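Local coordinates for protein cytochrome c' (Thermochromatium tepidum, PDB 3VRC) that binds a covalently attached heme c within a four-helix bundle and probably serves in electron transfer in a thermophilic purple photosynthetic bacterium, at residues Glu7-Arg12 with Pro60-Asn65; Asp37-Ala42 with Ala100-Gly105; Val45-Ala50 with Ala94-Ala99. All blocks are in the same frame, centred on the assembly; numbering follows the deposited sequence. Where two conformers were deposited one is given.

Contact 1: Glu7-Arg12 with Pro60-Asn65; sequences EQIETR and PGTDKN. With HEC (heme c), chain L.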
ATOM      1  N   GLU B   7      -3.396  14.732   6.783  1.00 11.84           N
ATOM      2  CA  GLU B   7      -2.843  13.889   5.729  1.00 11.23           C
ATOM      3  C   GLU B   7      -2.058  12.708   6.321  1.00 10.20           C
ATOM      4  O   GLU B   7      -2.061  11.624   5.726  1.00 10.49           O
ATOM      5  CB  GLU B   7      -1.956  14.728   4.806  1.00 13.04           C
ATOM      6  CG  GLU B   7      -2.790  15.713   3.984  1.00 13.42           C
ATOM      7  CD  GLU B   7      -1.909  16.708   3.287  1.00 16.20           C
ATOM      8  OE1 GLU B   7      -0.941  17.251   3.830  1.00 18.13           O
ATOM      9  OE2 GLU B   7      -2.142  16.903   2.088  1.00 24.00           O
ATOM     10  N   GLN B   8      -1.353  12.899   7.422  1.00 11.33           N
ATOM     11  CA  GLN B   8      -0.613  11.789   8.032  1.00 10.71           C
ATOM     12  C   GLN B   8      -1.596  10.716   8.497  1.00 10.12           C
ATOM     13  O   GLN B   8      -1.367   9.523   8.291  1.00  9.72           O
ATOM     14  CB  GLN B   8       0.210  12.290   9.223  1.00 12.10           C
ATOM     15  CG  GLN B   8       1.422  13.065   8.793  1.00 12.43           C
ATOM     16  CD  GLN B   8       2.109  13.635  10.021  1.00 14.13           C
ATOM     17  OE1 GLN B   8       2.551  12.894  10.870  1.00 15.55           O
ATOM     18  NE2 GLN B   8       2.085  14.965  10.154  1.00 18.47           N
ATOM     19  N   ILE B   9      -2.702  11.118   9.121  1.00 10.50           N
ATOM     20  CA  ILE B   9      -3.714  10.156   9.579  1.00 10.51           C
ATOM     21  C   ILE B   9      -4.273   9.417   8.373  1.00  9.35           C
ATOM     22  O   ILE B   9      -4.374   8.181   8.363  1.00  9.90           O
ATOM     23  CB  ILE B   9      -4.826  10.852  10.371  1.00 11.25           C
ATOM     24  CG1 ILE B   9      -4.279  11.414  11.698  1.00 11.96           C
ATOM     25  CG2 ILE B   9      -5.951   9.915  10.632  1.00 11.80           C
ATOM     26  CD1 ILE B   9      -5.247  12.405  12.365  1.00 14.67           C
ATOM     27  N   GLU B  10      -4.672  10.155   7.334  1.00  9.73           N
ATOM     28  CA  GLU B  10      -5.254   9.475   6.181  0.80  9.92           C
ATOM     29  C   GLU B  10      -4.254   8.542   5.518  1.00  8.61           C
ATOM     30  O   GLU B  10      -4.626   7.466   5.056  1.00  9.45           O
ATOM     31  CB  GLU B  10      -5.762  10.485   5.179  0.80 11.48           C
ATOM     32  CG  GLU B  10      -7.012  11.183   5.684  0.80 13.81           C
ATOM     33  CD  GLU B  10      -7.422  12.228   4.724  0.80 26.31           C
ATOM     34  OE1 GLU B  10      -6.527  13.069   4.344  0.80 21.85           O
ATOM     35  OE2 GLU B  10      -8.629  12.212   4.332  0.80 32.27           O
ATOM     36  N   THR B  11      -3.008   8.948   5.459  1.00  8.43           N
ATOM     37  CA  THR B  11      -1.997   8.142   4.765  1.00  8.80           C
ATOM     38  C   THR B  11      -1.710   6.855   5.556  1.00  8.55           C
ATOM     39  O   THR B  11      -1.558   5.783   4.952  1.00  8.87           O
ATOM     40  CB  THR B  11      -0.763   8.934   4.492  1.00  9.76           C
ATOM     41  OG1 THR B  11      -1.101  10.104   3.696  1.00 11.80           O
ATOM     42  CG2 THR B  11       0.288   8.138   3.702  1.00 10.58           C
ATOM     43  N   ARG B  12      -1.576   6.959   6.889  1.00  8.85           N
ATOM     44  CA  ARG B  12      -1.314   5.734   7.633  1.00  8.66           C
ATOM     45  C   ARG B  12      -2.503   4.821   7.537  1.00  7.93           C
ATOM     46  O   ARG B  12      -2.352   3.591   7.371  1.00  8.66           O
ATOM     47  CB  ARG B  12      -0.867   6.040   9.079  1.00  9.31           C
ATOM     48  CG  ARG B  12      -1.954   6.579  10.025  1.00  9.47           C
ATOM     49  CD  ARG B  12      -1.315   7.368  11.162  1.00 10.27           C
ATOM     50  NE  ARG B  12      -2.273   7.704  12.189  1.00 10.71           N
ATOM     51  CZ  ARG B  12      -2.062   8.640  13.132  1.00 10.64           C
ATOM     52  NH1 ARG B  12      -0.943   9.366  13.118  1.00 11.58           N
ATOM     53  NH2 ARG B  12      -2.961   8.767  14.111  1.00 12.26           N
ATOM     54  N   PRO B  60       3.293  15.217  15.565  1.00 22.58           N
ATOM     55  CA  PRO B  60       2.466  16.063  16.431  1.00 25.22           C
ATOM     56  C   PRO B  60       1.168  16.445  15.762  1.00 21.35           C
ATOM     57  O   PRO B  60       1.148  16.739  14.557  1.00 24.20           O
ATOM     58  CB  PRO B  60       3.340  17.308  16.652  1.00 33.23           C
ATOM     59  CG  PRO B  60       4.739  16.854  16.411  1.00 33.09           C
ATOM     60  CD  PRO B  60       4.660  15.739  15.388  1.00 25.64           C
ATOM     61  N   GLY B  61       0.091  16.416  16.549  1.00 22.75           N
ATOM     62  CA  GLY B  61      -1.234  16.795  16.120  1.00 23.77           C
ATOM     63  C   GLY B  61      -2.008  15.646  15.539  1.00 18.73           C
ATOM     64  O   GLY B  61      -3.195  15.799  15.216  1.00 22.29           O
ATOM     65  N   THR B  62      -1.366  14.476  15.435  1.00 18.21           N
ATOM     66  CA  THR B  62      -2.046  13.332  14.839  1.00 17.32           C
ATOM     67  C   THR B  62      -2.709  12.386  15.857  1.00 18.56           C
ATOM     68  O   THR B  62      -3.175  11.272  15.514  1.00 18.94           O
ATOM     69  CB  THR B  62      -1.151  12.484  13.888  1.00 14.37           C
ATOM     70  OG1 THR B  62      -0.162  11.777  14.671  1.00 14.99           O
ATOM     71  CG2 THR B  62      -0.561  13.302  12.805  1.00 16.60           C
ATOM     72  N   ASP B  63      -2.739  12.829  17.107  1.00 20.27           N
ATOM     73  CA  ASP B  63      -3.448  12.118  18.200  1.00 23.04           C
ATOM     74  C   ASP B  63      -4.982  12.368  18.333  1.00 26.64           C
ATOM     75  O   ASP B  63      -5.699  11.674  19.092  1.00 46.11           O
ATOM     76  CB  ASP B  63      -2.677  12.270  19.516  1.00 30.26           C
ATOM     77  CG  ASP B  63      -2.409  13.728  19.906  1.00 31.50           C
ATOM     78  OD1 ASP B  63      -2.449  14.667  19.062  1.00 29.68           O
ATOM     79  OD2 ASP B  63      -2.140  13.950  21.116  1.00 39.77           O
ATOM     80  N   LYS B  64      -5.461  13.348  17.574  1.00 32.78           N
ATOM     81  CA  LYS B  64      -6.800  13.856  17.737  1.00 34.46           C
ATOM     82  C   LYS B  64      -7.465  13.641  16.425  1.00 28.61           C
ATOM     83  O   LYS B  64      -6.803  13.552  15.398  1.00 29.66           O
ATOM     84  CB  LYS B  64      -6.766  15.369  18.020  1.00 41.57           C
ATOM     85  CG  LYS B  64      -5.733  15.861  19.032  1.00 43.05           C
ATOM     86  CD  LYS B  64      -5.786  17.381  19.164  1.00 53.21           C
ATOM     87  CE  LYS B  64      -5.326  18.099  17.897  1.00 55.96           C
ATOM     88  NZ  LYS B  64      -3.860  17.974  17.677  1.00 57.93           N
ATOM     89  N   ASN B  65      -8.778  13.536  16.441  1.00 29.13           N
ATOM     90  CA  ASN B  65      -9.513  13.606  15.197  1.00 27.06           C
ATOM     91  C   ASN B  65      -9.298  14.982  14.596  1.00 30.98           C
ATOM     92  O   ASN B  65      -9.088  15.953  15.334  1.00 44.81           O
ATOM     93  CB  ASN B  65     -10.988  13.351  15.448  1.00 27.59           C
ATOM     94  CG  ASN B  65     -11.226  12.011  16.105  1.00 27.65           C
ATOM     95  OD1 ASN B  65     -10.416  11.064  15.953  1.00 24.97           O
ATOM     96  ND2 ASN B  65     -12.321  11.889  16.788  1.00 32.86           N
TER
HETATM   97 FE   HEC L 201      -2.919  -1.670  12.056  1.00  8.98          FE
HETATM   98  CHA HEC L 201      -5.403   0.734  12.013  1.00  9.61           C
HETATM   99  CHB HEC L 201      -4.621  -3.504   9.703  1.00  9.82           C
HETATM  100  CHC HEC L 201      -0.228  -3.725  11.692  1.00  9.30           C
HETATM  101  CHD HEC L 201      -1.244   0.170  14.381  1.00 10.58           C
HETATM  102  NA  HEC L 201      -4.740  -1.465  11.084  1.00  9.68           N
HETATM  103  C1A HEC L 201      -5.602  -0.420  11.190  1.00  9.15           C
HETATM  104  C2A HEC L 201      -6.787  -0.685  10.455  1.00 10.39           C
HETATM  105  C3A HEC L 201      -6.595  -1.926   9.789  1.00 10.16           C
HETATM  106  C4A HEC L 201      -5.268  -2.323  10.188  1.00  9.35           C
HETATM  107  CMA HEC L 201      -7.475  -2.623   8.827  1.00 11.83           C
HETATM  108  CAA HEC L 201      -8.029   0.148  10.473  1.00 14.27           C
HETATM  109  CBA HEC L 201      -8.478   0.634   9.180  1.00 14.42           C
HETATM  110  CGA HEC L 201      -7.391   1.499   8.647  1.00 10.75           C
HETATM  111  O1A HEC L 201      -7.165   1.373   7.391  1.00 13.77           O
HETATM  112  O2A HEC L 201      -6.780   2.347   9.309  1.00 13.32           O
HETATM  113  NB  HEC L 201      -2.492  -3.278  10.865  1.00  8.97           N
HETATM  114  C1B HEC L 201      -3.296  -3.892  10.008  1.00  9.08           C
HETATM  115  C2B HEC L 201      -2.729  -5.112   9.477  1.00  9.12           C
HETATM  116  C3B HEC L 201      -1.447  -5.134  10.032  1.00  9.09           C
HETATM  117  C4B HEC L 201      -1.328  -3.977  10.891  1.00  8.70           C
HETATM  118  CMB HEC L 201      -3.339  -6.062   8.540  1.00 10.60           C
HETATM  119  CAB HEC L 201      -0.343  -6.168   9.904  1.00  9.73           C
HETATM  120  CBB HEC L 201      -0.107  -6.749   8.565  1.00 10.27           C
HETATM  121  NC  HEC L 201      -1.057  -1.759  12.888  1.00  9.80           N
HETATM  122  C1C HEC L 201      -0.085  -2.694  12.645  1.00  9.47           C
HETATM  123  C2C HEC L 201       1.076  -2.523  13.516  1.00  9.59           C
HETATM  124  C3C HEC L 201       0.756  -1.373  14.270  1.00  9.72           C
HETATM  125  C4C HEC L 201      -0.573  -0.957  13.860  1.00  9.28           C
HETATM  126  CMC HEC L 201       2.239  -3.441  13.524  1.00 11.00           C
HETATM  127  CAC HEC L 201       1.551  -0.710  15.366  1.00 10.39           C
HETATM  128  CBC HEC L 201       3.022  -1.001  15.386  1.00 11.89           C
HETATM  129  ND  HEC L 201      -3.266   0.047  13.046  1.00  9.91           N
HETATM  130  C1D HEC L 201      -2.471   0.673  13.946  1.00  9.71           C
HETATM  131  C2D HEC L 201      -3.006   1.917  14.410  1.00 10.23           C
HETATM  132  C3D HEC L 201      -4.155   2.132  13.693  1.00  9.54           C
HETATM  133  C4D HEC L 201      -4.270   0.955  12.815  1.00  9.51           C
HETATM  134  CMD HEC L 201      -2.403   2.807  15.476  1.00 11.32           C
HETATM  135  CAD HEC L 201      -5.080   3.310  13.679  1.00 11.02           C
HETATM  136  CBD HEC L 201      -4.615   4.337  12.611  1.00 10.90           C
HETATM  137  CGD HEC L 201      -5.430   5.618  12.645  1.00 10.13           C
HETATM  138  O1D HEC L 201      -6.690   5.497  12.668  1.00 10.83           O
HETATM  139  O2D HEC L 201      -4.820   6.697  12.689  1.00 11.61           O
HETATM  140  O   HOH W   1       2.898  16.681  12.491  1.00 25.92           O

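Contact 2: Asp37-Ala42 with Ala100-Gly105; sequences DQVRAA and AAAATG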
ATOM      1  N   ASP B  37       1.345 -17.390  -7.151  1.00 11.15           N
ATOM      2  CA  ASP B  37       1.683 -16.079  -7.712  1.00 12.52           C
ATOM      3  C   ASP B  37       0.814 -14.981  -7.065  1.00 11.28           C
ATOM      4  O   ASP B  37       1.344 -13.864  -6.849  1.00 12.78           O
ATOM      5  CB  ASP B  37       1.488 -16.096  -9.216  1.00 13.08           C
ATOM      6  CG  ASP B  37       2.555 -16.859  -9.926  1.00 16.67           C
ATOM      7  OD1 ASP B  37       3.645 -17.069  -9.342  1.00 22.61           O
ATOM      8  OD2 ASP B  37       2.257 -17.199 -11.093  1.00 22.23           O
ATOM      9  N   GLN B  38      -0.463 -15.241  -6.784  1.00 10.98           N
ATOM     10  CA  GLN B  38      -1.244 -14.256  -6.094  1.00 10.04           C
ATOM     11  C   GLN B  38      -0.681 -14.004  -4.681  1.00  8.60           C
ATOM     12  O   GLN B  38      -0.663 -12.852  -4.201  1.00  9.66           O
ATOM     13  CB  GLN B  38      -2.700 -14.660  -6.005  1.00 10.61           C
ATOM     14  CG  GLN B  38      -3.530 -13.536  -5.410  1.00 12.27           C
ATOM     15  CD  GLN B  38      -4.992 -13.837  -5.366  1.00 11.93           C
ATOM     16  OE1 GLN B  38      -5.370 -14.903  -4.897  1.00 14.88           O
ATOM     17  NE2 GLN B  38      -5.816 -12.958  -5.912  1.00 13.34           N
ATOM     18  N   VAL B  39      -0.288 -15.076  -4.003  1.00  9.06           N
ATOM     19  CA  VAL B  39       0.284 -14.936  -2.669  1.00  8.94           C
ATOM     20  C   VAL B  39       1.575 -14.155  -2.683  1.00  8.93           C
ATOM     21  O   VAL B  39       1.801 -13.330  -1.800  1.00  9.68           O
ATOM     22  CB  VAL B  39       0.395 -16.324  -2.003  1.00  9.95           C
ATOM     23  CG1 VAL B  39       1.124 -16.227  -0.690  1.00 10.51           C
ATOM     24  CG2 VAL B  39      -0.996 -16.908  -1.821  1.00 10.09           C
ATOM     25  N   ARG B  40       2.435 -14.392  -3.659  1.00  9.81           N
ATOM     26  CA  ARG B  40       3.654 -13.579  -3.844  0.80 10.41           C
ATOM     27  C   ARG B  40       3.301 -12.110  -3.920  1.00  9.69           C
ATOM     28  O   ARG B  40       3.881 -11.271  -3.232  1.00 10.60           O
ATOM     29  CB  ARG B  40       4.376 -13.974  -5.156  0.80 12.03           C
ATOM     30  CG  ARG B  40       5.208 -15.234  -5.032  0.80 15.34           C
ATOM     31  CD  ARG B  40       5.914 -15.530  -6.387  0.80 22.27           C
ATOM     32  NE  ARG B  40       6.703 -16.763  -6.301  0.80 22.13           N
ATOM     33  CZ  ARG B  40       6.283 -17.991  -6.611  0.80 19.56           C
ATOM     34  NH1 ARG B  40       5.083 -18.198  -7.179  0.80 20.81           N
ATOM     35  NH2 ARG B  40       7.107 -19.012  -6.435  0.80 22.73           N
ATOM     36  N   ALA B  41       2.367 -11.757  -4.791  1.00  9.49           N
ATOM     37  CA  ALA B  41       2.037 -10.341  -4.996  1.00 10.26           C
ATOM     38  C   ALA B  41       1.498  -9.738  -3.679  1.00  9.17           C
ATOM     39  O   ALA B  41       1.839  -8.613  -3.313  1.00  9.78           O
ATOM     40  CB  ALA B  41       1.017 -10.219  -6.121  1.00 11.96           C
ATOM     41  N   ALA B  42       0.617 -10.458  -3.004  1.00  9.05           N
ATOM     42  CA  ALA B  42       0.021  -9.977  -1.756  1.00  9.18           C
ATOM     43  C   ALA B  42       1.070  -9.833  -0.670  1.00  7.92           C
ATOM     44  O   ALA B  42       1.091  -8.830   0.063  1.00  8.48           O
ATOM     45  CB  ALA B  42      -1.068 -10.907  -1.332  1.00  9.76           C
ATOM     46  N   ALA B 100       9.518 -13.606   1.671  1.00 11.94           N
ATOM     47  CA  ALA B 100      10.489 -14.642   1.314  1.00 12.52           C
ATOM     48  C   ALA B 100       9.829 -16.026   1.265  1.00 13.03           C
ATOM     49  O   ALA B 100      10.085 -16.792   0.300  1.00 13.89           O
ATOM     50  CB  ALA B 100      11.640 -14.622   2.316  1.00 14.67           C
ATOM     51  N   ALA B 101       8.940 -16.365   2.194  1.00 12.33           N
ATOM     52  CA  ALA B 101       8.232 -17.635   2.161  1.00 12.63           C
ATOM     53  C   ALA B 101       7.378 -17.715   0.912  1.00 11.62           C
ATOM     54  O   ALA B 101       7.346 -18.758   0.226  1.00 12.41           O
ATOM     55  CB  ALA B 101       7.397 -17.825   3.401  1.00 14.14           C
ATOM     56  N   ALA B 102       6.684 -16.641   0.558  1.00 11.37           N
ATOM     57  CA  ALA B 102       5.820 -16.672  -0.604  1.00 11.22           C
ATOM     58  C   ALA B 102       6.631 -16.856  -1.875  1.00 11.60           C
ATOM     59  O   ALA B 102       6.182 -17.543  -2.814  1.00 12.53           O
ATOM     60  CB  ALA B 102       5.020 -15.382  -0.700  1.00 11.42           C
ATOM     61  N   ALA B 103       7.838 -16.311  -1.945  1.00 11.44           N
ATOM     62  CA  ALA B 103       8.698 -16.463  -3.105  1.00 12.76           C
ATOM     63  C   ALA B 103       9.003 -17.944  -3.372  1.00 13.95           C
ATOM     64  O   ALA B 103       9.277 -18.339  -4.507  1.00 15.69           O
ATOM     65  CB  ALA B 103       9.979 -15.661  -2.917  1.00 15.02           C
ATOM     66  N   THR B 104       9.008 -18.784  -2.330  1.00 13.45           N
ATOM     67  CA  THR B 104       9.338 -20.218  -2.512  1.00 14.59           C
ATOM     68  C   THR B 104       8.154 -20.944  -3.145  1.00 13.64           C
ATOM     69  O   THR B 104       8.336 -22.074  -3.621  1.00 14.85           O
ATOM     70  CB  THR B 104       9.613 -20.902  -1.156  1.00 13.40           C
ATOM     71  OG1 THR B 104       8.454 -21.130  -0.386  1.00 13.94           O
ATOM     72  CG2 THR B 104      10.682 -20.265  -0.314  1.00 16.18           C
ATOM     73  N   GLY B 105       6.972 -20.358  -3.106  1.00 13.27           N
ATOM     74  CA  GLY B 105       5.803 -20.988  -3.685  1.00 14.74           C
ATOM     75  C   GLY B 105       5.181 -22.126  -2.866  1.00 12.93           C
ATOM     76  O   GLY B 105       4.292 -22.802  -3.368  1.00 13.56           O
TER
HETATM   77  O   HOH W   2       8.068 -21.748  -7.064  1.00 29.71           O

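Contact 3: Val45-Ala50 with Ala94-Ala99; sequences VVAAIA and AANALA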
ATOM      1  N   VAL B  45       3.206  -6.794  -1.073  1.00  7.92           N
ATOM      2  CA  VAL B  45       2.564  -5.566  -0.578  1.00  8.83           C
ATOM      3  C   VAL B  45       2.792  -5.443   0.935  1.00  8.18           C
ATOM      4  O   VAL B  45       3.141  -4.366   1.454  1.00  8.32           O
ATOM      5  CB  VAL B  45       1.079  -5.529  -0.887  1.00  8.37           C
ATOM      6  CG1 VAL B  45       0.433  -4.359  -0.153  1.00  9.44           C
ATOM      7  CG2 VAL B  45       0.829  -5.400  -2.374  1.00  9.75           C
ATOM      8  N   VAL B  46       2.531  -6.520   1.678  1.00  8.00           N
ATOM      9  CA  VAL B  46       2.648  -6.434   3.131  1.00  8.32           C
ATOM     10  C   VAL B  46       4.041  -6.116   3.522  1.00  7.89           C
ATOM     11  O   VAL B  46       4.285  -5.239   4.379  1.00  8.96           O
ATOM     12  CB  VAL B  46       2.074  -7.725   3.788  1.00  8.82           C
ATOM     13  CG1 VAL B  46       2.237  -7.633   5.317  1.00 11.27           C
ATOM     14  CG2 VAL B  46       0.651  -7.959   3.430  1.00 10.10           C
ATOM     15  N   ALA B  47       5.042  -6.786   2.916  1.00  8.15           N
ATOM     16  CA  ALA B  47       6.423  -6.498   3.188  1.00  8.56           C
ATOM     17  C   ALA B  47       6.777  -5.059   2.877  1.00  8.85           C
ATOM     18  O   ALA B  47       7.480  -4.371   3.665  1.00  9.68           O
ATOM     19  CB  ALA B  47       7.318  -7.441   2.428  1.00 10.52           C
ATOM     20  N   ALA B  48       6.361  -4.574   1.725  1.00  8.23           N
ATOM     21  CA  ALA B  48       6.742  -3.223   1.315  1.00  8.63           C
ATOM     22  C   ALA B  48       6.107  -2.185   2.276  1.00  7.95           C
ATOM     23  O   ALA B  48       6.810  -1.254   2.726  1.00  8.81           O
ATOM     24  CB  ALA B  48       6.359  -2.938  -0.125  1.00  9.01           C
ATOM     25  N   ILE B  49       4.829  -2.301   2.523  1.00  7.53           N
ATOM     26  CA  ILE B  49       4.172  -1.306   3.381  1.00  7.96           C
ATOM     27  C   ILE B  49       4.709  -1.369   4.806  1.00  7.92           C
ATOM     28  O   ILE B  49       4.972  -0.322   5.423  1.00  8.60           O
ATOM     29  CB  ILE B  49       2.674  -1.441   3.333  1.00  7.92           C
ATOM     30  CG1 ILE B  49       2.158  -1.153   1.896  1.00  8.78           C
ATOM     31  CG2 ILE B  49       2.012  -0.515   4.386  1.00  8.72           C
ATOM     32  CD1 ILE B  49       0.670  -1.265   1.740  1.00  9.69           C
ATOM     33  N   ALA B  50       4.977  -2.573   5.322  1.00  8.57           N
ATOM     34  CA  ALA B  50       5.499  -2.693   6.686  1.00  8.89           C
ATOM     35  C   ALA B  50       6.867  -2.111   6.815  1.00  9.31           C
ATOM     36  O   ALA B  50       7.278  -1.793   7.939  1.00 12.10           O
ATOM     37  CB  ALA B  50       5.485  -4.152   7.100  1.00  9.50           C
ATOM     38  N   ALA B  94       8.777  -9.662  10.255  1.00 10.73           N
ATOM     39  CA  ALA B  94       7.870 -10.778   9.969  1.00 11.18           C
ATOM     40  C   ALA B  94       7.360 -10.650   8.542  1.00 10.35           C
ATOM     41  O   ALA B  94       7.233 -11.670   7.828  1.00 11.09           O
ATOM     42  CB  ALA B  94       6.725 -10.827  10.963  1.00 11.33           C
ATOM     43  N   ALA B  95       7.058  -9.432   8.104  1.00  9.91           N
ATOM     44  CA  ALA B  95       6.484  -9.254   6.743  1.00 10.20           C
ATOM     45  C   ALA B  95       7.542  -9.582   5.704  1.00  9.62           C
ATOM     46  O   ALA B  95       7.206 -10.207   4.669  1.00 10.55           O
ATOM     47  CB  ALA B  95       6.004  -7.837   6.597  1.00 10.36           C
ATOM     48  N   ASN B  96       8.780  -9.197   5.891  1.00 10.43           N
ATOM     49  CA  ASN B  96       9.836  -9.623   4.981  1.00 11.39           C
ATOM     50  C   ASN B  96       9.955 -11.156   4.931  1.00 11.26           C
ATOM     51  O   ASN B  96      10.082 -11.756   3.840  1.00 12.23           O
ATOM     52  CB  ASN B  96      11.144  -9.008   5.341  1.00 12.39           C
ATOM     53  CG  ASN B  96      11.225  -7.559   4.866  1.00 12.30           C
ATOM     54  OD1 ASN B  96      10.574  -7.150   3.919  1.00 14.22           O
ATOM     55  ND2 ASN B  96      12.132  -6.830   5.459  1.00 16.66           N
ATOM     56  N   ALA B  97       9.828 -11.811   6.088  1.00 11.76           N
ATOM     57  CA  ALA B  97       9.850 -13.279   6.080  1.00 12.89           C
ATOM     58  C   ALA B  97       8.665 -13.891   5.351  1.00 11.57           C
ATOM     59  O   ALA B  97       8.821 -14.950   4.717  1.00 12.50           O
ATOM     60  CB  ALA B  97       9.969 -13.774   7.529  1.00 14.79           C
ATOM     61  N   LEU B  98       7.516 -13.253   5.408  1.00 10.79           N
ATOM     62  CA  LEU B  98       6.369 -13.700   4.639  1.00 10.38           C
ATOM     63  C   LEU B  98       6.599 -13.566   3.141  1.00 10.59           C
ATOM     64  O   LEU B  98       6.272 -14.475   2.375  1.00 10.82           O
ATOM     65  CB  LEU B  98       5.157 -12.907   5.115  1.00 11.38           C
ATOM     66  CG  LEU B  98       3.857 -13.143   4.329  1.00 11.10           C
ATOM     67  CD1 LEU B  98       3.458 -14.612   4.333  1.00 12.82           C
ATOM     68  CD2 LEU B  98       2.769 -12.214   4.881  1.00 13.32           C
ATOM     69  N   ALA B  99       7.158 -12.443   2.685  1.00 10.58           N
ATOM     70  CA  ALA B  99       7.463 -12.305   1.269  1.00 11.02           C
ATOM     71  C   ALA B  99       8.517 -13.346   0.827  1.00 10.56           C
ATOM     72  O   ALA B  99       8.411 -13.894  -0.269  1.00 11.19           O
ATOM     73  CB  ALA B  99       7.972 -10.864   0.977  1.00 12.80           C
TER
HETATM   74  O   HOH W   3      10.431  -5.122   1.956  1.00 34.60           O

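Contact 1: Glu7-Arg12 with Pro60-Asn65
Arg12, on the first helix of the four-helix cytochrome c' bundle, grips Thr62 end-on with both terminal guanidinium nitrogens and ties the loop after helix 36-50 to the heme pocket. Arg12 CG lies between backbone N and carbonyl carbon (chi1 71°), the chain extended to NE. Arg12 NH1 gives a hydrogen bond to Thr62 OG1 (3.0 Å), which lies in the guanidinium plane, and NH2 gives one to Thr62 O (2.9 Å), tilted from that plane. NE and NH2 of Arg12 both donate to heme propionate O2D, NE at 2.8 Å and fairly straight (161°). Leu57 O and Thr71 OG1 take further bonds from NH1 and NH2, and Thr62 OG1 is also bonded to Gly59 O. Ile9 covers one face of the group, its CG1 lying 3.8 Å above the plane and over the centre. This CG1 also meets Thr62 CB, the side chains sliding past each other in opposite directions. Gln8 crosses Thr62 at about a right angle, its OE1 3.7 Å from Thr62 CG2 and also bonded to Gly59 N, and NE2 joined to Pro60 O through a water. Ile9 CD1 rests 3.6 Å from Lys64 O, a buried carbonyl with no hydrogen-bond partner in the model.

Contact 2: Asp37-Ala42 with Ala100-Gly105
Ala103 O, close to the C-terminal end of helix 81-103, accepts a hydrogen bond from Arg40 NH2 (3.0 Å), the one direct hydrogen bond between residues 37-42 and 100-105, in the conformer of Arg40 described here; a second was deposited. The N-H...O angle is 150°, but the donor stands well above the carbonyl plane, 59° out of it. The same NH2 has a weak bond to a water, which in turn makes a weak, long bond to Thr104 O. At the other terminal nitrogen, Arg40 NH1 forms a salt bridge with Asp37 OD1 (2.8 Å), one helical turn earlier, although the hydrogen bond within it is bent and weak. The group in this conformer is held between its own helix and the C-terminal end of helix 81-103. The negative end of that helix dipole would probably favour a cationic group here.

The chain of Arg40 is extended from CG to NE and runs past Ala102, whose O touches CG at 3.3 Å and lies over one face of the guanidinium, offset toward its rim. Ala102 O also accepts the backbone N-H of Gly105, where the chain leaves helical geometry with positive phi. Thr104 OG1 bonds back to Ala101 O (2.7 Å) in the carbonyl plane. Deeper in, Val39 CG1 packs on Ala102 CB at 4.0 Å. Val39 also touches Asn29 of helix 5-31 and Val110 of helix 107-128, while Ala101 packs on Ala109, Val110 and Ala113, so this joint between helices 36-50 and 81-103 is backed by the other two helices of the bundle.

Contact 3: Val45-Ala50 with Ala94-Ala99
Ala47 and Ala95 bring two antiparallel helices of the bundle close together, with their CA atoms 4.5 Å apart and the segment axes 7.9 Å apart at an angle of 153°. Small side chains permit this approach. The methyl of Ala47 lies among Ala95 O, Asn96 OD1 and Ala99 CB, the last at 3.8 Å. From the facing helix, Ala95 CB reaches 3.7 Å from Ala47 CA and meets Ala50 CB at 3.8 Å, so each central methyl sits against the partner's backbone. Val46 closes one flank: its CG1, anti to the backbone N (chi1 179°), touches Ala95 CB at 4.0 Å.

Asn96 lies on the other, more exposed flank. CG stands beside its backbone N (chi1 -78°), and OD1 comes to 3.6 Å from Ala47 CB. A water donates to that OD1 at 2.8 Å and, weakly, to Ala47 O, which is also bonded to Asn51 ND2. Further out, Val46 lies near the heme and against Met23 of helix 5-31, and Leu98 packs on Val110, Ala113 and Val117 of helix 107-128. Ala48 and Ile49 meet Val45 and Phe18 of the second subunit, so helix 36-50 faces 94-99 on one side and that subunit on another.

How the contacts relate
From the N terminus, residues 7-12 on helix 5-31 come first, and contact 1 closes when the chain reaches the loop at 60-65. Before then it has passed 37-42 and 45-50 on helix 36-50, whose partners 100-105 and 94-99 follow later on helix 81-103. Contact 1 therefore crosses both other contacts, whereas contact 3 lies within the span of contact 2. Contacts 2 and 3 join the same antiparallel helix pair, with centres about 10 Å apart. Contact 1 lies on the opposite side of the chain's centre, its centre about 32 Å from that of contact 2, and secures the long connection between those helices to the first helix.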